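Local coordinates for glycosylation Associate Protein 1 (Streptococcus agalactiae serotype V, PDB 6OYC) that probably takes part in the glycosylation and export of surface glycoproteins by the accessory Sec system, as one component of the three-protein Gap123 complex, at residues 315-320 against 348-353; 338-343 against 380-385; 424-429 against 479-484. One frame throughout, in Å; residues are numbered along the deposited sequence.

Interaction 1: residues 315-320 against 348-353; sequences VRDLEI and DIKVTF
L318 and its neighbours show how two parallel strands are laced by the backbone: L318 N donates to D348 O, L318 O accepts K350 N at 3.1 Å, I320 N donates to K350 O at 2.7 Å, and I320 O accepts T352 N at the same 2.7 Å. Residues 318 and 320 thus each bond to two residues of 348-353, while the C=O of E319 is turned to the backbone N-H groups of R425 and L426. The I349 CA-H adds a weaker contact to L318 O. L318, E319 and I320 pair in order with I349, K350 and V351. This is the strand pair of a beta-alpha-beta unit, in which helix 329-344 carries the chain from one strand to the next, and it belongs to a six-stranded parallel sheet consistent with a Rossmann-like domain of the GT-B kind.

Charged and polar groups collect on the side of E319 and K350. The lysine is extended beyond CG and brings NZ 2.9 Å from D317 OD2, a salt bridge in which NZ lies above the carboxylate plane, 43° out of it at OD2. T352 OG1, set beside its backbone N (chi1 -55°), donates to E319 OE1 on the anti side of the carboxylate at 2.7 Å. The same oxygen also pairs with R420, and two partners therefore grip it.

Apolar packing occupies the opposite side. I320 CD1 lies 3.8 Å from I349 CG2 as the two chains cross obliquely, and I320 CB faces V351 CG2. V342 and M343 of helix 329-344 cover I349, and M343 also covers V351.

Interaction 2: residues 338-343 against 380-385; sequences SLYKVM and KFFSLS
Y340 and M343, one turn apart on helix 329-344, meet the F382 ring from two directions, one over a face and one at the edge, and this is the tight part of the contact. The tyrosine approaches over the face: its CD1 stands 3.8 Å from F382 CG, offset toward the rim, and the two rings form a T-shaped (edge-to-face) pair with planes at 78°. Y340 CB adds a CH-pi contact over the same ring, 4.2 Å from its centroid. M343 comes in at the edge instead, with SD in the plane of the F382 ring and 3.7 Å from CE1, a Met-aromatic contact. CG of F382 is anti to the backbone N (chi1 -156°); the far rim of the ring reaches the helix backbone, CE1 of F382 being 3.6 Å from Y340 N.

F381 makes a looser fit. Its ring and that of Y340 are nearly parallel but slid apart, so they barely overlap, with centroids 5.8 Å apart; the nearest atoms are Y340 CE1 and F381 CZ, 3.7 Å apart. M343 CB meets the F381 ring at its edge. Y340 is the partly exposed member, and its OH is hydrogen-bonded to Q379, which helps to fix the tyrosine at its far end. Y340, F381 and F382 form an aromatic cluster, extended by F377, whose ring meets those of Y340 and F382.

The contact thus seats the loop that follows helix 360-375 against helix 329-344. L339 and M343 of the helix also pack on strand 349-354, as does V342; F382 and M343 both reach L406 of strand 406-409, and helix 473-481 flanks the helix through L339 and V342.

Interaction 3: residues 424-429 against 479-484; sequences VRLIID and YYCEQL
L426 supplies the apolar half of this contact, spreading its two methyls over the last turn of helix 473-481. The CB of L426 points toward the helix, and CG is anti to the backbone N (chi1 -175°). Y480 meets the leucine chiefly with CB, 4.1 Å from L426 CD1; its ring leads away, turns one face to CD2 of Y479, and sends its hydroxyl to G464 O. The other methyl of L426, CD2, lies the same 4.1 Å from C481 SG.

The polar half is bridged by one water. R425 NH2 donates to it at 2.9 Å, the water lying in the guanidinium plane, and the water in turn donates to Y480 O at 2.6 Å and, weakly, to C481 O. Both acceptors are carbonyls at the C-terminal end of the helix, where the helix dipole would probably make a cationic group welcome; the water bridges NH2 of R425 to these carbonyls. NH1 of R425 is held separately by N313 and S312, and W487 makes a cation-pi contact with the guanidinium. The arginine is therefore fixed from several sides.

A short contact, tighter than ordinary van der Waals packing, completes the set. L484 CD2 sits 3.2 Å from R425 NH2, at the edge of the guanidinium and near its plane, where the two side chains cross at about a right angle.

Together these contacts lay the end of helix 473-481 and the start of helix 484-502, with Q483 at the N-cap position, against the face of the sheet at strand 426-428 and the residue before it. That strand runs between strands 318-323 and 449-451 in the parallel sheet, and I477 of helix 473-481 packs on both L426 and I428.

Overall arrangement
Read from the N terminus, interaction 1 comes first, closing the 27-residue excursion through helix 329-344 that returns the chain to the neighbouring strand. Interaction 2 starts within that excursion, on the helix itself, and ends beyond the second strand in the loop at 380-385, so the two cross. They also touch, I349 CG2 lying 3.7 Å from M343 CG. Interaction 3 opens only after both have closed, and its strand joins interaction 1 in the same sheet, with E319 O probably accepting a hydrogen bond from R425 N. Interactions 2 and 3 do not touch, their centres being about 16 Å apart. The three tie sheet, helices and an outer loop into one domain.

Interaction 1: residues 315-320 against 348-353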
loop_
_atom_site.group_PDB
_atom_site.type_symbol
_atom_site.label_atom_id
_atom_site.label_comp_id
_atom_site.label_asym_id
_atom_site.label_seq_id
_atom_site.Cartn_x
_atom_site.Cartn_y
_atom_site.Cartn_z
ATOM N N VAL A 315 6.384 12.797 -25.936
ATOM C CA VAL A 315 5.576 11.942 -26.799
ATOM C C VAL A 315 4.586 12.801 -27.564
ATOM O O VAL A 315 4.140 13.842 -27.079
ATOM C CB VAL A 315 4.838 10.839 -26.005
ATOM C CG1 VAL A 315 5.836 9.825 -25.466
ATOM C CG2 VAL A 315 4.021 11.449 -24.877
ATOM N N ARG A 316 4.244 12.360 -28.775
ATOM C CA ARG A 316 3.233 13.081 -29.539
ATOM C C ARG A 316 1.828 12.754 -29.042
ATOM O O ARG A 316 0.956 13.629 -29.041
ATOM C CB ARG A 316 3.369 12.776 -31.037
ATOM C CG ARG A 316 2.252 13.379 -31.899
ATOM C CD ARG A 316 2.450 13.156 -33.396
ATOM N NE ARG A 316 3.286 11.994 -33.688
ATOM C CZ ARG A 316 3.275 11.335 -34.843
ATOM N NH1 ARG A 316 2.458 11.715 -35.820
ATOM N NH2 ARG A 316 4.080 10.292 -35.023
ATOM N N ASP A 317 1.601 11.517 -28.605
ATOM C CA ASP A 317 0.315 11.133 -28.037
ATOM C C ASP A 317 -0.023 12.020 -26.843
ATOM O O ASP A 317 0.858 12.467 -26.107
ATOM C CB ASP A 317 0.349 9.666 -27.606
ATOM C CG ASP A 317 0.363 8.715 -28.791
ATOM O OD1 ASP A 317 0.016 9.160 -29.902
ATOM O OD2 ASP A 317 0.718 7.527 -28.621
ATOM N N LEU A 318 -1.310 12.309 -26.676
ATOM C CA LEU A 318 -1.809 13.052 -25.514
ATOM C C LEU A 318 -2.702 12.074 -24.748
ATOM O O LEU A 318 -3.914 12.002 -24.984
ATOM C CB LEU A 318 -2.564 14.314 -25.914
ATOM C CG LEU A 318 -1.765 15.427 -26.594
ATOM C CD1 LEU A 318 -2.703 16.401 -27.274
ATOM C CD2 LEU A 318 -0.891 16.157 -25.596
ATOM N N GLU A 319 -2.094 11.300 -23.851
ATOM C CA GLU A 319 -2.764 10.147 -23.270
ATOM C C GLU A 319 -3.534 10.553 -22.018
ATOM O O GLU A 319 -2.959 11.120 -21.071
ATOM C CB GLU A 319 -1.764 9.040 -22.951
ATOM C CG GLU A 319 -2.436 7.705 -22.647
ATOM C CD GLU A 319 -1.496 6.704 -21.988
ATOM O OE1 GLU A 319 -2.003 5.709 -21.414
ATOM O OE2 GLU A 319 -0.258 6.907 -22.052
ATOM N N ILE A 320 -4.834 10.262 -22.027
ATOM C CA ILE A 320 -5.725 10.511 -20.901
ATOM C C ILE A 320 -5.873 9.221 -20.105
ATOM O O ILE A 320 -6.203 8.164 -20.665
ATOM C CB ILE A 320 -7.101 11.017 -21.374
ATOM C CG1 ILE A 320 -6.962 12.301 -22.191
ATOM C CG2 ILE A 320 -8.047 11.225 -20.179
ATOM C CD1 ILE A 320 -8.279 12.942 -22.536
ATOM N N ASP A 348 -4.571 13.300 -31.703
ATOM C CA ASP A 348 -3.482 12.879 -30.833
ATOM C C ASP A 348 -3.964 12.409 -29.460
ATOM O O ASP A 348 -3.203 11.749 -28.742
ATOM C CB ASP A 348 -2.466 14.018 -30.684
ATOM C CG ASP A 348 -1.636 14.229 -31.949
ATOM O OD1 ASP A 348 -1.648 13.346 -32.830
ATOM O OD2 ASP A 348 -0.982 15.279 -32.073
ATOM N N ILE A 349 -5.212 12.709 -29.095
ATOM C CA ILE A 349 -5.753 12.273 -27.813
ATOM C C ILE A 349 -6.034 10.779 -27.857
ATOM O O ILE A 349 -6.623 10.268 -28.820
ATOM C CB ILE A 349 -7.023 13.061 -27.473
ATOM C CG1 ILE A 349 -6.677 14.514 -27.157
ATOM C CG2 ILE A 349 -7.746 12.415 -26.312
ATOM C CD1 ILE A 349 -7.881 15.402 -27.056
ATOM N N LYS A 350 -5.577 10.067 -26.828
ATOM C CA LYS A 350 -5.902 8.669 -26.603
ATOM C C LYS A 350 -6.426 8.528 -25.181
ATOM O O LYS A 350 -6.044 9.293 -24.294
ATOM C CB LYS A 350 -4.682 7.778 -26.825
ATOM C CG LYS A 350 -4.040 7.982 -28.195
ATOM C CD LYS A 350 -2.976 6.934 -28.483
ATOM C CE LYS A 350 -2.445 7.036 -29.911
ATOM N NZ LYS A 350 -1.309 6.093 -30.135
ATOM N N VAL A 351 -7.314 7.563 -24.959
ATOM C CA VAL A 351 -7.910 7.378 -23.640
ATOM C C VAL A 351 -7.595 5.973 -23.142
ATOM O O VAL A 351 -7.915 4.978 -23.806
ATOM C CB VAL A 351 -9.429 7.635 -23.642
ATOM C CG1 VAL A 351 -10.016 7.378 -22.229
ATOM C CG2 VAL A 351 -9.739 9.061 -24.100
ATOM N N THR A 352 -6.970 5.892 -21.975
ATOM C CA THR A 352 -6.828 4.628 -21.257
ATOM C C THR A 352 -7.841 4.598 -20.121
ATOM O O THR A 352 -7.717 5.360 -19.151
ATOM C CB THR A 352 -5.424 4.448 -20.693
ATOM O OG1 THR A 352 -4.462 4.571 -21.739
ATOM C CG2 THR A 352 -5.304 3.082 -20.017
ATOM N N PHE A 353 -8.819 3.700 -20.233
ATOM C CA PHE A 353 -9.755 3.446 -19.145
ATOM C C PHE A 353 -9.103 2.568 -18.085
ATOM O O PHE A 353 -8.503 1.530 -18.392
ATOM C CB PHE A 353 -11.027 2.788 -19.665
ATOM C CG PHE A 353 -11.790 3.647 -20.616
ATOM C CD1 PHE A 353 -12.345 4.847 -20.184
ATOM C CD2 PHE A 353 -11.914 3.284 -21.954
ATOM C CE1 PHE A 353 -13.040 5.655 -21.063
ATOM C CE2 PHE A 353 -12.602 4.087 -22.845
ATOM C CZ PHE A 353 -13.175 5.270 -22.406
#

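Interaction 2: residues 338-343 against 380-385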
loop_
_atom_site.group_PDB
_atom_site.type_symbol
_atom_site.label_atom_id
_atom_site.label_comp_id
_atom_site.label_asym_id
_atom_site.label_seq_id
_atom_site.Cartn_x
_atom_site.Cartn_y
_atom_site.Cartn_z
ATOM N N SER A 338 -18.717 12.962 -24.501
ATOM C CA SER A 338 -17.818 14.105 -24.557
ATOM C C SER A 338 -16.437 13.698 -25.040
ATOM O O SER A 338 -15.770 14.476 -25.737
ATOM C CB SER A 338 -17.732 14.781 -23.191
ATOM O OG SER A 338 -18.862 15.602 -22.964
ATOM N N LEU A 339 -15.993 12.486 -24.690
ATOM C CA LEU A 339 -14.675 12.035 -25.132
ATOM C C LEU A 339 -14.629 11.902 -26.646
ATOM O O LEU A 339 -13.640 12.293 -27.278
ATOM C CB LEU A 339 -14.305 10.705 -24.464
ATOM C CG LEU A 339 -14.000 10.713 -22.953
ATOM C CD1 LEU A 339 -13.918 9.282 -22.402
ATOM C CD2 LEU A 339 -12.743 11.503 -22.632
ATOM N N TYR A 340 -15.696 11.351 -27.237
ATOM C CA TYR A 340 -15.841 11.321 -28.689
ATOM C C TYR A 340 -15.673 12.712 -29.297
ATOM O O TYR A 340 -14.893 12.899 -30.237
ATOM C CB TYR A 340 -17.203 10.722 -29.047
ATOM C CG TYR A 340 -17.389 10.428 -30.521
ATOM C CD1 TYR A 340 -16.692 9.397 -31.133
ATOM C CD2 TYR A 340 -18.272 11.174 -31.296
ATOM C CE1 TYR A 340 -16.858 9.121 -32.483
ATOM C CE2 TYR A 340 -18.452 10.899 -32.641
ATOM C CZ TYR A 340 -17.735 9.879 -33.230
ATOM O OH TYR A 340 -17.899 9.602 -34.564
ATOM N N LYS A 341 -16.359 13.711 -28.737
ATOM C CA LYS A 341 -16.326 15.054 -29.316
ATOM C C LYS A 341 -14.917 15.640 -29.312
ATOM O O LYS A 341 -14.452 16.164 -30.334
ATOM C CB LYS A 341 -17.291 15.974 -28.569
ATOM C CG LYS A 341 -18.745 15.875 -29.034
ATOM C CD LYS A 341 -19.521 17.124 -28.648
ATOM C CE LYS A 341 -20.789 16.778 -27.860
ATOM N NZ LYS A 341 -21.823 16.055 -28.662
ATOM N N VAL A 342 -14.216 15.573 -28.170
ATOM C CA VAL A 342 -12.880 16.165 -28.127
ATOM C C VAL A 342 -11.900 15.360 -28.972
ATOM O O VAL A 342 -10.903 15.902 -29.464
ATOM C CB VAL A 342 -12.370 16.313 -26.679
ATOM C CG1 VAL A 342 -13.467 16.848 -25.762
ATOM C CG2 VAL A 342 -11.797 14.999 -26.163
ATOM N N MET A 343 -12.173 14.069 -29.175
ATOM C CA MET A 343 -11.230 13.210 -29.878
ATOM C C MET A 343 -11.326 13.383 -31.385
ATOM O O MET A 343 -10.304 13.317 -32.079
ATOM C CB MET A 343 -11.458 11.750 -29.488
ATOM C CG MET A 343 -10.670 11.344 -28.245
ATOM S SD MET A 343 -11.164 9.752 -27.589
ATOM C CE MET A 343 -10.329 8.630 -28.722
ATOM N N LYS A 380 -13.927 3.176 -35.696
ATOM C CA LYS A 380 -12.883 2.245 -35.282
ATOM C C LYS A 380 -11.867 2.898 -34.346
ATOM O O LYS A 380 -11.311 2.221 -33.465
ATOM C CB LYS A 380 -12.192 1.643 -36.507
ATOM C CG LYS A 380 -11.195 0.534 -36.152
ATOM C CD LYS A 380 -11.595 -0.821 -36.740
ATOM C CE LYS A 380 -10.509 -1.877 -36.491
ATOM N NZ LYS A 380 -10.822 -2.839 -35.382
ATOM N N PHE A 381 -11.606 4.201 -34.503
ATOM C CA PHE A 381 -10.702 4.868 -33.573
ATOM C C PHE A 381 -11.288 4.939 -32.164
ATOM O O PHE A 381 -10.541 5.155 -31.201
ATOM C CB PHE A 381 -10.347 6.268 -34.082
ATOM C CG PHE A 381 -11.356 7.326 -33.725
ATOM C CD1 PHE A 381 -12.464 7.553 -34.533
ATOM C CD2 PHE A 381 -11.189 8.110 -32.583
ATOM C CE1 PHE A 381 -13.394 8.533 -34.206
ATOM C CE2 PHE A 381 -12.121 9.090 -32.244
ATOM C CZ PHE A 381 -13.219 9.307 -33.058
ATOM N N PHE A 382 -12.601 4.742 -32.029
ATOM C CA PHE A 382 -13.319 4.831 -30.765
ATOM C C PHE A 382 -13.911 3.476 -30.402
ATOM O O PHE A 382 -15.126 3.354 -30.218
ATOM C CB PHE A 382 -14.424 5.894 -30.873
ATOM C CG PHE A 382 -14.855 6.490 -29.550
ATOM C CD1 PHE A 382 -14.086 7.467 -28.926
ATOM C CD2 PHE A 382 -16.043 6.095 -28.948
ATOM C CE1 PHE A 382 -14.484 8.029 -27.711
ATOM C CE2 PHE A 382 -16.447 6.648 -27.729
ATOM C CZ PHE A 382 -15.664 7.617 -27.110
ATOM N N SER A 383 -13.068 2.451 -30.288
ATOM C CA SER A 383 -13.539 1.101 -30.029
ATOM C C SER A 383 -12.587 0.419 -29.058
ATOM O O SER A 383 -11.484 0.907 -28.806
ATOM C CB SER A 383 -13.643 0.301 -31.327
ATOM O OG SER A 383 -12.608 0.683 -32.216
ATOM N N LEU A 384 -13.011 -0.732 -28.527
ATOM C CA LEU A 384 -12.211 -1.503 -27.572
ATOM C C LEU A 384 -12.053 -2.934 -28.071
ATOM O O LEU A 384 -13.025 -3.699 -28.073
ATOM C CB LEU A 384 -12.854 -1.493 -26.187
ATOM C CG LEU A 384 -12.739 -0.170 -25.440
ATOM C CD1 LEU A 384 -13.618 -0.221 -24.221
ATOM C CD2 LEU A 384 -11.300 0.100 -25.061
ATOM N N SER A 385 -10.821 -3.298 -28.450
ATOM C CA SER A 385 -10.485 -4.576 -29.116
ATOM C C SER A 385 -11.345 -5.785 -28.719
ATOM O O SER A 385 -12.208 -6.224 -29.493
ATOM C CB SER A 385 -9.014 -4.908 -28.859
ATOM O OG SER A 385 -8.811 -5.182 -27.484
#

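Interaction 3: residues 424-429 against 479-484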
loop_
_atom_site.group_PDB
_atom_site.type_symbol
_atom_site.label_atom_id
_atom_site.label_comp_id
_atom_site.label_asym_id
_atom_site.label_seq_id
_atom_site.Cartn_x
_atom_site.Cartn_y
_atom_site.Cartn_z
ATOM N N VAL A 424 1.754 10.001 -19.296
ATOM C CA VAL A 424 0.362 10.420 -19.368
ATOM C C VAL A 424 0.280 11.939 -19.313
ATOM O O VAL A 424 1.045 12.609 -18.617
ATOM C CB VAL A 424 -0.470 9.749 -18.254
ATOM C CG1 VAL A 424 -1.751 10.534 -17.948
ATOM C CG2 VAL A 424 -0.853 8.340 -18.684
ATOM N N ARG A 425 -0.642 12.489 -20.088
ATOM C CA ARG A 425 -0.837 13.929 -20.132
ATOM C C ARG A 425 -1.880 14.396 -19.123
ATOM O O ARG A 425 -1.719 15.456 -18.500
ATOM C CB ARG A 425 -1.252 14.334 -21.551
ATOM C CG ARG A 425 -1.056 15.800 -21.863
ATOM C CD ARG A 425 0.407 16.190 -21.828
ATOM N NE ARG A 425 0.596 17.541 -22.331
ATOM C CZ ARG A 425 1.732 18.226 -22.242
ATOM N NH1 ARG A 425 2.799 17.685 -21.661
ATOM N NH2 ARG A 425 1.796 19.461 -22.727
ATOM N N LEU A 426 -2.947 13.620 -18.941
ATOM C CA LEU A 426 -4.102 14.092 -18.194
ATOM C C LEU A 426 -4.718 12.945 -17.402
ATOM O O LEU A 426 -4.911 11.850 -17.941
ATOM C CB LEU A 426 -5.142 14.706 -19.142
ATOM C CG LEU A 426 -6.382 15.361 -18.529
ATOM C CD1 LEU A 426 -6.001 16.534 -17.631
ATOM C CD2 LEU A 426 -7.349 15.816 -19.640
ATOM N N ILE A 427 -5.030 13.213 -16.129
ATOM C CA ILE A 427 -5.721 12.275 -15.250
ATOM C C ILE A 427 -7.178 12.708 -15.129
ATOM O O ILE A 427 -7.462 13.877 -14.835
ATOM C CB ILE A 427 -5.044 12.221 -13.865
ATOM C CG1 ILE A 427 -3.776 11.361 -13.906
ATOM C CG2 ILE A 427 -5.997 11.689 -12.794
ATOM C CD1 ILE A 427 -2.873 11.564 -12.669
ATOM N N ILE A 428 -8.105 11.787 -15.361
ATOM C CA ILE A 428 -9.526 12.067 -15.159
ATOM C C ILE A 428 -10.103 11.065 -14.161
ATOM O O ILE A 428 -10.119 9.849 -14.412
ATOM C CB ILE A 428 -10.328 12.045 -16.469
ATOM C CG1 ILE A 428 -9.877 13.178 -17.393
ATOM C CG2 ILE A 428 -11.803 12.260 -16.154
ATOM C CD1 ILE A 428 -10.722 13.303 -18.654
ATOM N N ASP A 429 -10.602 11.582 -13.046
ATOM C CA ASP A 429 -11.331 10.774 -12.071
ATOM C C ASP A 429 -12.496 11.639 -11.605
ATOM O O ASP A 429 -12.310 12.561 -10.801
ATOM C CB ASP A 429 -10.428 10.352 -10.917
ATOM C CG ASP A 429 -11.047 9.267 -10.057
ATOM O OD1 ASP A 429 -12.274 9.021 -10.187
ATOM O OD2 ASP A 429 -10.293 8.663 -9.252
ATOM N N TYR A 479 -8.484 22.379 -22.416
ATOM C CA TYR A 479 -7.776 23.319 -21.553
ATOM C C TYR A 479 -6.379 22.834 -21.175
ATOM O O TYR A 479 -5.455 23.640 -21.015
ATOM C CB TYR A 479 -8.600 23.544 -20.291
ATOM C CG TYR A 479 -8.008 24.528 -19.308
ATOM C CD1 TYR A 479 -8.206 25.895 -19.470
ATOM C CD2 TYR A 479 -7.273 24.097 -18.204
ATOM C CE1 TYR A 479 -7.685 26.810 -18.571
ATOM C CE2 TYR A 479 -6.744 25.018 -17.290
ATOM C CZ TYR A 479 -6.959 26.375 -17.488
ATOM O OH TYR A 479 -6.458 27.313 -16.612
ATOM N N TYR A 480 -6.209 21.528 -20.968
ATOM C CA TYR A 480 -4.901 21.005 -20.595
ATOM C C TYR A 480 -4.201 20.283 -21.732
ATOM O O TYR A 480 -2.967 20.223 -21.736
ATOM C CB TYR A 480 -5.014 20.071 -19.374
ATOM C CG TYR A 480 -4.994 20.835 -18.068
ATOM C CD1 TYR A 480 -3.915 21.636 -17.741
ATOM C CD2 TYR A 480 -6.063 20.794 -17.188
ATOM C CE1 TYR A 480 -3.891 22.359 -16.570
ATOM C CE2 TYR A 480 -6.044 21.523 -16.008
ATOM C CZ TYR A 480 -4.954 22.303 -15.705
ATOM O OH TYR A 480 -4.902 23.047 -14.538
ATOM N N CYS A 481 -4.945 19.783 -22.710
ATOM C CA CYS A 481 -4.343 18.992 -23.771
ATOM C C CYS A 481 -3.842 19.833 -24.929
ATOM O O CYS A 481 -2.806 19.505 -25.519
ATOM C CB CYS A 481 -5.349 17.965 -24.288
ATOM S SG CYS A 481 -5.474 16.534 -23.185
ATOM N N GLU A 482 -4.537 20.918 -25.256
ATOM C CA GLU A 482 -4.214 21.707 -26.432
ATOM C C GLU A 482 -3.597 23.059 -26.110
ATOM O O GLU A 482 -2.768 23.538 -26.885
ATOM C CB GLU A 482 -5.474 21.866 -27.290
ATOM C CG GLU A 482 -6.185 20.502 -27.417
ATOM C CD GLU A 482 -7.453 20.540 -28.240
ATOM O OE1 GLU A 482 -7.878 21.650 -28.625
ATOM O OE2 GLU A 482 -8.023 19.451 -28.504
ATOM N N GLN A 483 -3.932 23.661 -24.968
ATOM C CA GLN A 483 -3.261 24.876 -24.513
ATOM C C GLN A 483 -2.073 24.456 -23.644
ATOM O O GLN A 483 -2.240 24.075 -22.478
ATOM C CB GLN A 483 -4.230 25.788 -23.764
ATOM C CG GLN A 483 -5.585 25.993 -24.449
ATOM C CD GLN A 483 -6.504 26.974 -23.699
ATOM O OE1 GLN A 483 -6.038 27.897 -23.014
ATOM N NE2 GLN A 483 -7.816 26.767 -23.825
ATOM N N LEU A 484 -0.863 24.531 -24.217
ATOM C CA LEU A 484 0.342 24.074 -23.528
ATOM C C LEU A 484 0.648 24.894 -22.289
ATOM O O LEU A 484 1.281 24.390 -21.353
ATOM C CB LEU A 484 1.544 24.143 -24.456
ATOM C CG LEU A 484 1.799 22.960 -25.372
ATOM C CD1 LEU A 484 2.567 23.448 -26.588
ATOM C CD2 LEU A 484 2.570 21.891 -24.633
HETATM O O HOH W 1 -1.016 19.897 -23.401
#